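Local coordinates for transglutaminase-like domain-containing protein (Streptococcus suis, PDB 4XZ7) that probably acts as a transglutaminase, forming isopeptide crosslinks through its transglutaminase-like domain, and serves as a virulence factor that helps the bacterium resist phagocytosis, at residues Phe126-Leu130 and Tyr159-Leu163; Arg273-Met277 and Leu373-Asn377; Pro294-Ala298 and Ile309-Ile315. The contacts are given in a common frame with arbitrary orientation. Numbering follows the deposited sequence.

Contact 1. Residues Phe126-Leu130 and Tyr159-Leu163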
loop_
_atom_site.group_PDB
_atom_site.type_symbol
_atom_site.label_atom_id
_atom_site.label_comp_id
_atom_site.label_asym_id
_atom_site.label_seq_id
_atom_site.Cartn_x
_atom_site.Cartn_y
_atom_site.Cartn_z
ATOM N N PHE B 126 -23.722 -8.026 -29.609
ATOM C CA PHE B 126 -24.597 -6.910 -29.949
ATOM C C PHE B 126 -24.101 -5.694 -29.189
ATOM O O PHE B 126 -23.363 -5.820 -28.218
ATOM C CB PHE B 126 -26.060 -7.222 -29.613
ATOM C CG PHE B 126 -26.266 -7.704 -28.207
ATOM C CD1 PHE B 126 -26.478 -6.801 -27.172
ATOM C CD2 PHE B 126 -26.246 -9.050 -27.916
ATOM C CE1 PHE B 126 -26.656 -7.244 -25.874
ATOM C CE2 PHE B 126 -26.425 -9.494 -26.625
ATOM C CZ PHE B 126 -26.626 -8.592 -25.602
ATOM N N LYS B 127 -24.515 -4.518 -29.627
ATOM C CA LYS B 127 -23.968 -3.281 -29.094
ATOM C C LYS B 127 -24.372 -3.076 -27.653
ATOM O O LYS B 127 -25.558 -3.044 -27.319
ATOM C CB LYS B 127 -24.417 -2.085 -29.919
ATOM C CG LYS B 127 -23.893 -0.772 -29.387
ATOM C CD LYS B 127 -24.052 0.335 -30.425
ATOM C CE LYS B 127 -23.535 1.653 -29.876
ATOM N NZ LYS B 127 -23.755 2.751 -30.839
ATOM N N ILE B 128 -23.367 -2.948 -26.801
ATOM C CA ILE B 128 -23.587 -2.593 -25.418
ATOM C C ILE B 128 -22.586 -1.517 -25.068
ATOM O O ILE B 128 -21.433 -1.552 -25.531
ATOM C CB ILE B 128 -23.425 -3.794 -24.466
ATOM C CG1 ILE B 128 -22.057 -4.445 -24.656
ATOM C CG2 ILE B 128 -24.531 -4.802 -24.725
ATOM C CD1 ILE B 128 -21.631 -5.428 -23.556
ATOM N N GLU B 129 -23.037 -0.552 -24.272
ATOM C CA GLU B 129 -22.147 0.449 -23.691
ATOM C C GLU B 129 -22.759 1.020 -22.414
ATOM O O GLU B 129 -23.957 0.874 -22.163
ATOM C CB GLU B 129 -21.854 1.565 -24.693
ATOM C CG GLU B 129 -23.037 1.991 -25.537
ATOM C CD GLU B 129 -22.795 3.304 -26.265
ATOM O OE1 GLU B 129 -23.527 4.270 -25.961
ATOM O OE2 GLU B 129 -21.882 3.376 -27.131
ATOM N N LEU B 130 -21.930 1.648 -21.593
ATOM C CA LEU B 130 -22.442 2.468 -20.492
ATOM C C LEU B 130 -22.235 3.931 -20.866
ATOM O O LEU B 130 -21.097 4.346 -21.127
ATOM C CB LEU B 130 -21.737 2.134 -19.174
ATOM C CG LEU B 130 -21.901 0.688 -18.711
ATOM C CD1 LEU B 130 -21.086 0.434 -17.447
ATOM C CD2 LEU B 130 -23.376 0.360 -18.489
ATOM N N TYR B 159 -18.428 -6.093 -28.355
ATOM C CA TYR B 159 -18.526 -4.872 -27.554
ATOM C C TYR B 159 -18.282 -5.207 -26.105
ATOM O O TYR B 159 -18.641 -6.289 -25.661
ATOM C CB TYR B 159 -19.914 -4.220 -27.692
ATOM C CG TYR B 159 -20.283 -3.840 -29.117
ATOM C CD1 TYR B 159 -20.087 -2.550 -29.579
ATOM C CD2 TYR B 159 -20.836 -4.785 -29.996
ATOM C CE1 TYR B 159 -20.426 -2.197 -30.859
ATOM C CE2 TYR B 159 -21.182 -4.442 -31.274
ATOM C CZ TYR B 159 -20.973 -3.154 -31.705
ATOM O OH TYR B 159 -21.306 -2.813 -32.995
ATOM N N SER B 160 -17.731 -4.259 -25.358
ATOM C CA SER B 160 -17.235 -4.527 -24.004
ATOM C C SER B 160 -17.426 -3.321 -23.116
ATOM O O SER B 160 -17.273 -2.195 -23.575
ATOM C CB SER B 160 -15.732 -4.869 -24.032
ATOM O OG SER B 160 -15.463 -6.057 -24.754
ATOM N N HIS B 161 -17.719 -3.541 -21.840
ATOM C CA HIS B 161 -17.601 -2.438 -20.881
ATOM C C HIS B 161 -17.562 -3.005 -19.467
ATOM O O HIS B 161 -17.773 -4.196 -19.267
ATOM C CB HIS B 161 -18.740 -1.407 -21.042
ATOM C CG HIS B 161 -20.115 -1.951 -20.750
ATOM N ND1 HIS B 161 -20.489 -2.398 -19.501
ATOM C CD2 HIS B 161 -21.213 -2.077 -21.536
ATOM C CE1 HIS B 161 -21.751 -2.802 -19.532
ATOM N NE2 HIS B 161 -22.212 -2.630 -20.758
ATOM N N GLY B 162 -17.276 -2.146 -18.496
ATOM C CA GLY B 162 -17.172 -2.563 -17.117
ATOM C C GLY B 162 -18.403 -3.292 -16.640
ATOM O O GLY B 162 -19.524 -2.929 -16.998
ATOM N N LEU B 163 -18.183 -4.345 -15.860
ATOM C CA LEU B 163 -19.264 -5.055 -15.203
ATOM C C LEU B 163 -19.273 -4.708 -13.716
ATOM O O LEU B 163 -20.312 -4.368 -13.175
ATOM C CB LEU B 163 -19.139 -6.572 -15.391
ATOM C CG LEU B 163 -20.219 -7.415 -14.703
ATOM C CD1 LEU B 163 -21.622 -6.929 -15.073
ATOM C CD2 LEU B 163 -20.068 -8.875 -15.069
HETATM O O HOH W 1 -18.882 -0.698 -25.649
#
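A loop laid over the face of a β-sheet defines this contact. After strand 121-124 the chain turns back and runs along strand 157-167, roughly parallel to it (end-to-end directions 32° apart), with no direct hydrogen bond between the two segments. The backbone of Tyr159 and His161 pairs within the sheet with Ala124 and Ile122; their side chains rise from the strand to meet the loop, largely against its main chain. Tyr159, with the most surface covered, points its CA-to-CB bond toward the loop and offers a ring face to Lys127: the Lys127 CA stands 3.6 Å from the Tyr159 ring centroid, a CH-pi contact 11° off the ring normal. Ile128 fills the space between the two rings, its CG1 3.7 Å from Tyr159 CB and its CD1 3.9 Å from His161 CD2; it also touches Tyr98 of helix 95-101. A water bridges the backbones, 2.7 Å from Ile128 O and 3.0 Å from Ser160 O. His161 is oriented by hydrogen bonds at both ring nitrogens, with Tyr98 OH at NE2 and from ND1 to Gly162 O at 2.7 Å. Over one face of this ring sits Leu130, whose CG lies 3.6 Å from the His161 centroid and 3.5 Å from its ND1.

Contact 2. Residues Arg273-Met277 and Leu373-Asn377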
loop_
_atom_site.group_PDB
_atom_site.type_symbol
_atom_site.label_atom_id
_atom_site.label_comp_id
_atom_site.label_asym_id
_atom_site.label_seq_id
_atom_site.Cartn_x
_atom_site.Cartn_y
_atom_site.Cartn_z
ATOM N N ARG B 273 27.253 -3.376 4.803
ATOM C CA ARG B 273 27.294 -4.727 4.237
ATOM C C ARG B 273 28.595 -4.932 3.465
ATOM O O ARG B 273 29.316 -5.902 3.707
ATOM C CB ARG B 273 26.093 -4.991 3.327
ATOM C CG ARG B 273 25.989 -6.425 2.845
ATOM C CD ARG B 273 25.513 -7.366 3.950
ATOM N NE ARG B 273 25.338 -8.730 3.456
ATOM C CZ ARG B 273 25.262 -9.796 4.243
ATOM N NH1 ARG B 273 25.333 -9.655 5.559
ATOM N NH2 ARG B 273 25.122 -11.003 3.720
ATOM N N ALA B 274 28.901 -4.007 2.557
ATOM C CA ALA B 274 30.141 -4.064 1.771
ATOM C C ALA B 274 31.426 -4.123 2.618
ATOM O O ALA B 274 32.361 -4.846 2.287
ATOM C CB ALA B 274 30.203 -2.881 0.843
ATOM N N PHE B 275 31.476 -3.350 3.697
ATOM C CA PHE B 275 32.656 -3.301 4.548
ATOM C C PHE B 275 32.853 -4.601 5.317
ATOM O O PHE B 275 33.986 -5.021 5.563
ATOM C CB PHE B 275 32.563 -2.130 5.525
ATOM C CG PHE B 275 32.656 -0.780 4.862
ATOM C CD1 PHE B 275 33.335 -0.629 3.662
ATOM C CD2 PHE B 275 32.065 0.333 5.436
ATOM C CE1 PHE B 275 33.430 0.618 3.048
ATOM C CE2 PHE B 275 32.151 1.587 4.824
ATOM C CZ PHE B 275 32.833 1.723 3.629
ATOM N N ASN B 276 31.748 -5.223 5.720
ATOM C CA ASN B 276 31.838 -6.502 6.408
ATOM C C ASN B 276 32.373 -7.545 5.436
ATOM O O ASN B 276 33.215 -8.360 5.809
ATOM C CB ASN B 276 30.488 -6.923 6.996
ATOM C CG ASN B 276 30.173 -6.211 8.299
ATOM O OD1 ASN B 276 31.064 -5.947 9.100
ATOM N ND2 ASN B 276 28.900 -5.873 8.507
ATOM N N MET B 277 31.908 -7.508 4.189
ATOM C CA MET B 277 32.462 -8.383 3.165
ATOM C C MET B 277 33.976 -8.183 3.024
ATOM O O MET B 277 34.724 -9.145 2.846
ATOM C CB MET B 277 31.777 -8.141 1.823
ATOM C CG MET B 277 30.352 -8.685 1.739
ATOM S SD MET B 277 29.527 -8.274 0.195
ATOM C CE MET B 277 30.626 -9.016 -1.009
ATOM N N LEU B 373 30.140 -11.929 10.907
ATOM C CA LEU B 373 29.408 -10.668 11.000
ATOM C C LEU B 373 28.374 -10.523 9.872
ATOM O O LEU B 373 27.437 -9.727 9.971
ATOM C CB LEU B 373 30.379 -9.485 10.983
ATOM C CG LEU B 373 31.383 -9.349 12.136
ATOM C CD1 LEU B 373 32.119 -8.016 12.043
ATOM C CD2 LEU B 373 30.718 -9.502 13.496
ATOM N N LEU B 374 28.549 -11.293 8.806
ATOM C CA LEU B 374 27.620 -11.288 7.679
ATOM C C LEU B 374 26.323 -12.063 7.954
ATOM O O LEU B 374 25.327 -11.880 7.241
ATOM C CB LEU B 374 28.294 -11.878 6.444
ATOM C CG LEU B 374 29.370 -11.043 5.773
ATOM C CD1 LEU B 374 30.048 -11.865 4.677
ATOM C CD2 LEU B 374 28.729 -9.775 5.189
ATOM N N LEU B 375 26.364 -12.947 8.956
ATOM C CA LEU B 375 25.218 -13.764 9.389
ATOM C C LEU B 375 24.787 -14.832 8.396
ATOM O O LEU B 375 24.425 -15.943 8.784
ATOM C CB LEU B 375 23.999 -12.885 9.698
ATOM C CG LEU B 375 24.041 -12.033 10.967
ATOM C CD1 LEU B 375 22.626 -11.572 11.333
ATOM C CD2 LEU B 375 24.701 -12.784 12.125
ATOM N N PHE B 376 24.799 -14.493 7.118
ATOM C CA PHE B 376 24.284 -15.391 6.099
ATOM C C PHE B 376 25.011 -15.106 4.806
ATOM O O PHE B 376 25.555 -14.023 4.638
ATOM C CB PHE B 376 22.771 -15.196 5.948
ATOM C CG PHE B 376 22.143 -15.990 4.832
ATOM C CD1 PHE B 376 21.794 -17.317 5.012
ATOM C CD2 PHE B 376 21.858 -15.390 3.617
ATOM C CE1 PHE B 376 21.198 -18.041 3.983
ATOM C CE2 PHE B 376 21.264 -16.102 2.595
ATOM C CZ PHE B 376 20.936 -17.430 2.776
ATOM N N ASN B 377 25.020 -16.075 3.901
ATOM C CA ASN B 377 25.758 -15.958 2.653
ATOM C C ASN B 377 27.234 -15.662 2.928
ATOM O O ASN B 377 27.884 -14.928 2.176
ATOM C CB ASN B 377 25.140 -14.873 1.767
ATOM C CG ASN B 377 25.501 -15.047 0.313
ATOM O OD1 ASN B 377 25.928 -16.123 -0.095
ATOM N ND2 ASN B 377 25.348 -13.987 -0.475
#
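The last turn of helix 264-277 meets a loop that follows helix 359-365, at the interface with the second subunit of the homodimer. Leu373 comes first, its CA-to-CB bond directed toward the helix and its CD1 3.7 Å from Asn276 OD1; that oxygen accepts a hydrogen bond from the backbone of Ala282, while Leu137 of the second subunit also packs on Leu373. Leu374 has the most surface covered. Its CD2 touches Asn276 CB at 3.8 Å and Met277 CG at 4.0 Å, and lies over one face of the Arg273 guanidinium, 3.4 Å from NH1. Its carbonyl serves the same arginine: Arg273 NH1 donates to Leu374 O at 2.8 Å in a nearly straight bond. At Leu375 the chain reverses in a classic gamma turn, with phi 69° and psi -40° and a weak bond from Phe376 N to Leu374 O of 2.7 Å. This brings the next carbonyl round to the guanidinium edge, where Arg273 NH2 donates to Phe376 O at 3.2 Å; the Phe376 ring packs edge-to-face with Phe107 of the second subunit. Asn377, in left-handed helical conformation, places CB 4.3 Å from Arg273 NH2, and its ND2 bonds to Asp195 of helix 188-205. Asp195 also forms a salt bridge with Arg273 NH2. The buried arginine charge is thus met by one carboxylate and two main-chain carbonyls, a combination that fixes the loop's backbone course and joins it to two helices at the dimer interface.

Contact 3. Residues Pro294-Ala298 and Ile309-Ile315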
loop_
_atom_site.group_PDB
_atom_site.type_symbol
_atom_site.label_atom_id
_atom_site.label_comp_id
_atom_site.label_asym_id
_atom_site.label_seq_id
_atom_site.Cartn_x
_atom_site.Cartn_y
_atom_site.Cartn_z
ATOM N N PRO B 294 18.031 14.716 11.528
ATOM C CA PRO B 294 18.331 13.303 11.757
ATOM C C PRO B 294 19.105 12.687 10.581
ATOM O O PRO B 294 18.785 12.943 9.421
ATOM C CB PRO B 294 16.935 12.671 11.913
ATOM C CG PRO B 294 16.022 13.840 12.292
ATOM C CD PRO B 294 16.578 14.967 11.496
ATOM N N HIS B 295 20.124 11.890 10.882
ATOM C CA HIS B 295 20.998 11.383 9.847
ATOM C C HIS B 295 21.466 9.979 10.201
ATOM O O HIS B 295 21.248 9.493 11.326
ATOM C CB HIS B 295 22.189 12.337 9.654
ATOM C CG HIS B 295 22.962 12.103 8.390
ATOM N ND1 HIS B 295 22.401 12.247 7.136
ATOM C CD2 HIS B 295 24.252 11.740 8.187
ATOM C CE1 HIS B 295 23.318 11.988 6.217
ATOM N NE2 HIS B 295 24.444 11.671 6.828
ATOM N N ALA B 296 22.108 9.325 9.239
ATOM C CA ALA B 296 22.629 7.972 9.436
ATOM C C ALA B 296 23.974 7.803 8.757
ATOM O O ALA B 296 24.224 8.387 7.699
ATOM C CB ALA B 296 21.650 6.941 8.916
ATOM N N THR B 297 24.847 7.017 9.382
ATOM C CA THR B 297 26.198 6.798 8.878
ATOM C C THR B 297 26.601 5.351 9.166
ATOM O O THR B 297 25.875 4.644 9.862
ATOM C CB THR B 297 27.232 7.751 9.548
ATOM O OG1 THR B 297 27.236 7.529 10.965
ATOM C CG2 THR B 297 26.911 9.222 9.271
ATOM N N ALA B 298 27.753 4.910 8.659
ATOM C CA ALA B 298 28.284 3.624 9.102
ATOM C C ALA B 298 29.383 3.840 10.129
ATOM O O ALA B 298 30.069 4.861 10.113
ATOM C CB ALA B 298 28.819 2.813 7.946
ATOM N N ILE B 309 31.911 6.894 9.328
ATOM C CA ILE B 309 31.973 7.154 7.902
ATOM C C ILE B 309 30.607 7.593 7.370
ATOM O O ILE B 309 29.642 6.809 7.389
ATOM C CB ILE B 309 32.434 5.912 7.126
ATOM C CG1 ILE B 309 33.759 5.409 7.690
ATOM C CG2 ILE B 309 32.538 6.231 5.636
ATOM C CD1 ILE B 309 34.921 6.382 7.466
ATOM N N ASP B 310 30.535 8.862 6.954
ATOM C CA ASP B 310 29.348 9.462 6.333
ATOM C C ASP B 310 29.450 9.347 4.813
ATOM O O ASP B 310 30.251 10.051 4.191
ATOM C CB ASP B 310 29.215 10.936 6.725
ATOM C CG ASP B 310 27.829 11.505 6.442
ATOM O OD1 ASP B 310 27.498 12.532 7.063
ATOM O OD2 ASP B 310 27.063 10.936 5.622
ATOM N N GLY B 311 28.658 8.463 4.221
ATOM C CA GLY B 311 28.739 8.203 2.797
ATOM C C GLY B 311 27.956 9.215 1.987
ATOM O O GLY B 311 27.915 9.150 0.755
ATOM N N THR B 312 27.319 10.152 2.680
ATOM C CA THR B 312 26.552 11.187 2.007
ATOM C C THR B 312 26.978 12.574 2.508
ATOM O O THR B 312 26.155 13.366 2.977
ATOM C CB THR B 312 25.032 10.969 2.210
ATOM O OG1 THR B 312 24.747 10.866 3.608
ATOM C CG2 THR B 312 24.580 9.666 1.546
ATOM N N GLY B 313 28.267 12.869 2.380
ATOM C CA GLY B 313 28.831 14.085 2.925
ATOM C C GLY B 313 28.662 15.331 2.070
ATOM O O GLY B 313 29.364 16.316 2.289
ATOM N N PHE B 314 27.712 15.297 1.140
ATOM C CA PHE B 314 27.491 16.370 0.159
ATOM C C PHE B 314 26.167 17.106 0.355
ATOM O O PHE B 314 25.824 18.005 -0.414
ATOM C CB PHE B 314 27.523 15.782 -1.257
ATOM C CG PHE B 314 26.723 14.520 -1.390
ATOM C CD1 PHE B 314 25.343 14.551 -1.341
ATOM C CD2 PHE B 314 27.354 13.298 -1.532
ATOM C CE1 PHE B 314 24.614 13.396 -1.426
ATOM C CE2 PHE B 314 26.623 12.130 -1.639
ATOM C CZ PHE B 314 25.262 12.175 -1.579
ATOM N N ILE B 315 25.409 16.710 1.365
ATOM C CA ILE B 315 24.074 17.265 1.582
ATOM C C ILE B 315 24.067 18.719 2.054
ATOM O O ILE B 315 23.299 19.541 1.561
ATOM C CB ILE B 315 23.316 16.431 2.611
ATOM C CG1 ILE B 315 23.140 15.017 2.078
ATOM C CG2 ILE B 315 21.972 17.078 2.951
ATOM C CD1 ILE B 315 22.740 14.025 3.120
HETATM O O HOH W 2 25.158 8.404 5.158
#
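This is a buried contact between a β-strand and the loop leaving its hairpin partner: strand 294-302 pairs with 305-309, the outermost strand of this sheet within the chain, and the chain then curls back toward His295. Ala298 and Ile309 form an antiparallel hydrogen-bonded pair, with Ala298 N to Ile309 O at 3.0 Å and Ile309 N to Ala298 O at 2.9 Å. Next to the pair Thr297 and Asp310 stay close, Thr297 CG2 3.7 Å from Asp310 CG; farther on the segments diverge, and the His295 ring spans the gap, His295 NE2 donating to Asp310 OD2 at 3.0 Å in an almost linear bond. The same OD2 accepts from Thr312 N at 3.1 Å, closing an Asx turn, while Asp310 OD1 bonds with Tyr339 OH. A water links the segments further, donating to Ala296 O at 2.7 Å and accepting from Thr312 OG1 at 2.9 Å. Ile315 CD1 borders the ring, 3.8 Å from His295 CE1. His295 also touches Cys264, the first residue of helix 264-277. A cysteine opening a helix, with histidine on a strand and aspartate just past the end of the neighbouring strand, matches the Cys-His-Asp catalytic triad of transglutaminase-like folds, and this is probably the active site.

From the N terminus, contact 1 comes first, closing a loop of 28 residues that contains helix 132-140 and laying the stretch before that helix on the sheet that contains strand 157-167. Contacts 2 and 3 both come after contact 1 has closed, on the opposite side of the chain's centre, their centres 58 and 57 Å from that of contact 1. Contact 2 closes a span of 95 residues, and the short hairpin loop of contact 3 is nested inside it. Helix 264-277 relates the two: it starts with Cys264 beside contact 3 and ends in contact 2; the nearest atoms of contacts 2 and 3 are about 5 Å apart. In the dimer, helix 132-140 of the second subunit reaches contact 2 through Leu137.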